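Glutathione S-transferase (Bombyx mori, PDB 3AY8) probably transfers glutathione to electrophilic substrates, as cytosolic glutathione transferases do, and works as a homodimer. Local coordinates at residues L6-V11 against I29-V34. Numbering follows the deposited sequence. Where two conformers were deposited one is given.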
# COMPACT_ATOMS: atom_id res chain seq x y z
N LEU A 6 14.26 -8.91 -13.65
CA LEU A 6 13.78 -7.74 -12.91
C LEU A 6 14.27 -6.46 -13.58
O LEU A 6 15.47 -6.27 -13.75
CB LEU A 6 14.24 -7.78 -11.45
CG LEU A 6 13.72 -6.66 -10.54
CD1 LEU A 6 12.24 -6.84 -10.24
CD2 LEU A 6 14.50 -6.58 -9.25
N TYR A 7 13.33 -5.60 -13.97
CA TYR A 7 13.67 -4.26 -14.43
C TYR A 7 13.75 -3.34 -13.21
O TYR A 7 12.75 -3.15 -12.50
CB TYR A 7 12.66 -3.75 -15.46
CG TYR A 7 12.69 -4.58 -16.74
CD1 TYR A 7 13.44 -4.18 -17.84
CD2 TYR A 7 11.99 -5.79 -16.82
CE1 TYR A 7 13.48 -4.95 -19.01
CE2 TYR A 7 12.02 -6.57 -17.97
CZ TYR A 7 12.77 -6.14 -19.06
OH TYR A 7 12.81 -6.89 -20.21
N HIS A 8 14.94 -2.77 -12.99
CA HIS A 8 15.33 -2.26 -11.68
C HIS A 8 16.00 -0.90 -11.78
O HIS A 8 16.85 -0.67 -12.65
CB HIS A 8 16.27 -3.28 -11.00
CG HIS A 8 16.79 -2.87 -9.65
ND1 HIS A 8 18.13 -2.92 -9.32
CD2 HIS A 8 16.14 -2.43 -8.55
CE1 HIS A 8 18.28 -2.52 -8.07
NE2 HIS A 8 17.10 -2.22 -7.58
N PHE A 9 15.62 0.00 -10.88
CA PHE A 9 16.31 1.29 -10.75
C PHE A 9 16.89 1.37 -9.34
O PHE A 9 16.13 1.57 -8.39
CB PHE A 9 15.31 2.45 -11.02
CG PHE A 9 15.93 3.84 -10.97
CD1 PHE A 9 17.22 4.08 -11.44
CD2 PHE A 9 15.19 4.91 -10.48
CE1 PHE A 9 17.77 5.38 -11.42
CE2 PHE A 9 15.72 6.21 -10.46
CZ PHE A 9 17.02 6.44 -10.93
N PRO A 10 18.23 1.19 -9.20
CA PRO A 10 18.82 1.06 -7.86
C PRO A 10 18.51 2.22 -6.91
O PRO A 10 18.54 2.03 -5.71
CB PRO A 10 20.33 0.97 -8.14
CG PRO A 10 20.41 0.41 -9.53
CD PRO A 10 19.24 1.02 -10.26
N VAL A 11 18.20 3.38 -7.45
CA VAL A 11 17.87 4.55 -6.62
C VAL A 11 16.54 4.40 -5.88
O VAL A 11 16.36 4.95 -4.78
CB VAL A 11 17.86 5.83 -7.48
CG1 VAL A 11 17.22 7.02 -6.74
CG2 VAL A 11 19.29 6.18 -7.92
N ILE A 29 18.43 -14.18 -10.79
CA ILE A 29 17.60 -13.26 -11.57
C ILE A 29 18.45 -12.38 -12.44
O ILE A 29 19.50 -11.89 -12.00
CB ILE A 29 16.83 -12.24 -10.71
CG1 ILE A 29 17.15 -12.38 -9.23
CG2 ILE A 29 15.34 -12.23 -11.06
CD1 ILE A 29 17.59 -11.08 -8.64
N GLN A 30 18.01 -12.18 -13.68
CA GLN A 30 18.60 -11.19 -14.56
C GLN A 30 18.13 -9.82 -14.11
O GLN A 30 16.94 -9.63 -13.80
CB GLN A 30 18.17 -11.39 -16.01
CG GLN A 30 18.95 -12.43 -16.79
CD GLN A 30 18.63 -12.39 -18.28
OE1 GLN A 30 18.52 -11.32 -18.88
NE2 GLN A 30 18.49 -13.56 -18.88
N ILE A 31 19.05 -8.86 -14.06
CA ILE A 31 18.73 -7.53 -13.62
C ILE A 31 19.02 -6.57 -14.75
O ILE A 31 20.18 -6.40 -15.16
CB ILE A 31 19.53 -7.11 -12.36
CG1 ILE A 31 19.22 -8.05 -11.19
CG2 ILE A 31 19.23 -5.64 -11.99
CD1 ILE A 31 20.11 -7.86 -10.00
N GLU A 32 17.96 -5.98 -15.28
CA GLU A 32 18.08 -4.94 -16.29
C GLU A 32 17.96 -3.59 -15.61
O GLU A 32 16.89 -3.26 -15.09
CB GLU A 32 16.99 -5.11 -17.34
CG GLU A 32 17.04 -4.07 -18.44
CD GLU A 32 17.76 -4.56 -19.67
OE1 GLU A 32 17.15 -5.34 -20.44
OE2 GLU A 32 18.93 -4.18 -19.87
N ILE A 33 19.05 -2.82 -15.60
CA ILE A 33 19.06 -1.50 -14.98
C ILE A 33 18.29 -0.52 -15.86
O ILE A 33 18.54 -0.42 -17.06
CB ILE A 33 20.51 -1.00 -14.70
CG1 ILE A 33 21.27 -1.97 -13.77
CG2 ILE A 33 20.49 0.43 -14.14
CD1 ILE A 33 20.62 -2.16 -12.36
N VAL A 34 17.34 0.18 -15.24
CA VAL A 34 16.50 1.14 -15.94
C VAL A 34 16.72 2.49 -15.26
O VAL A 34 16.29 2.70 -14.13
CB VAL A 34 14.99 0.72 -15.88
CG1 VAL A 34 14.09 1.73 -16.58
CG2 VAL A 34 14.79 -0.67 -16.49
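L6 and H8 pair with Q30, E32 and V34 through four backbone hydrogen bonds that join strand 5-8 to strand 30-33, the parallel pairing of the beta-alpha-beta unit that opens the thioredoxin-like N-terminal domain of a glutathione transferase. The straightest is L6 N to Q30 O, 2.8 Å with 173° at the hydrogen. L6 O then takes E32 N, H8 N gives to E32 O, and H8 O closes the run by accepting V34 N, just past the strand, at 2.8 Å. Helix 13-25 makes the crossover between the strands and packs against the face bearing H8 and I31, where H8 meets L19 and I31 meets R23.

On the other face Y7 and E32 run side by side. In one of the two modelled conformers of E32, CG is anti to the backbone N (chi1 -180°) and lies 3.7 Å from Y7 CD1. V34 CG2 reaches the ring edge in plane and sits 3.9 Å from Y7 CB. An alanine at Y7 would keep that CB contact but would probably open a gap beside V34 and L49 and, in that conformer, leave E32 CB and CG without the ring beside them.

Back on the helix side, H8 CB rests 3.9 Å from I31 CG2. Just past the end of strand 5-8, P10 crosses the I33 side chain at about a right angle, P10 CG 3.8 Å from I33 CD1, while P10 N sits over the centre of the H8 ring, 3.8 Å above its plane.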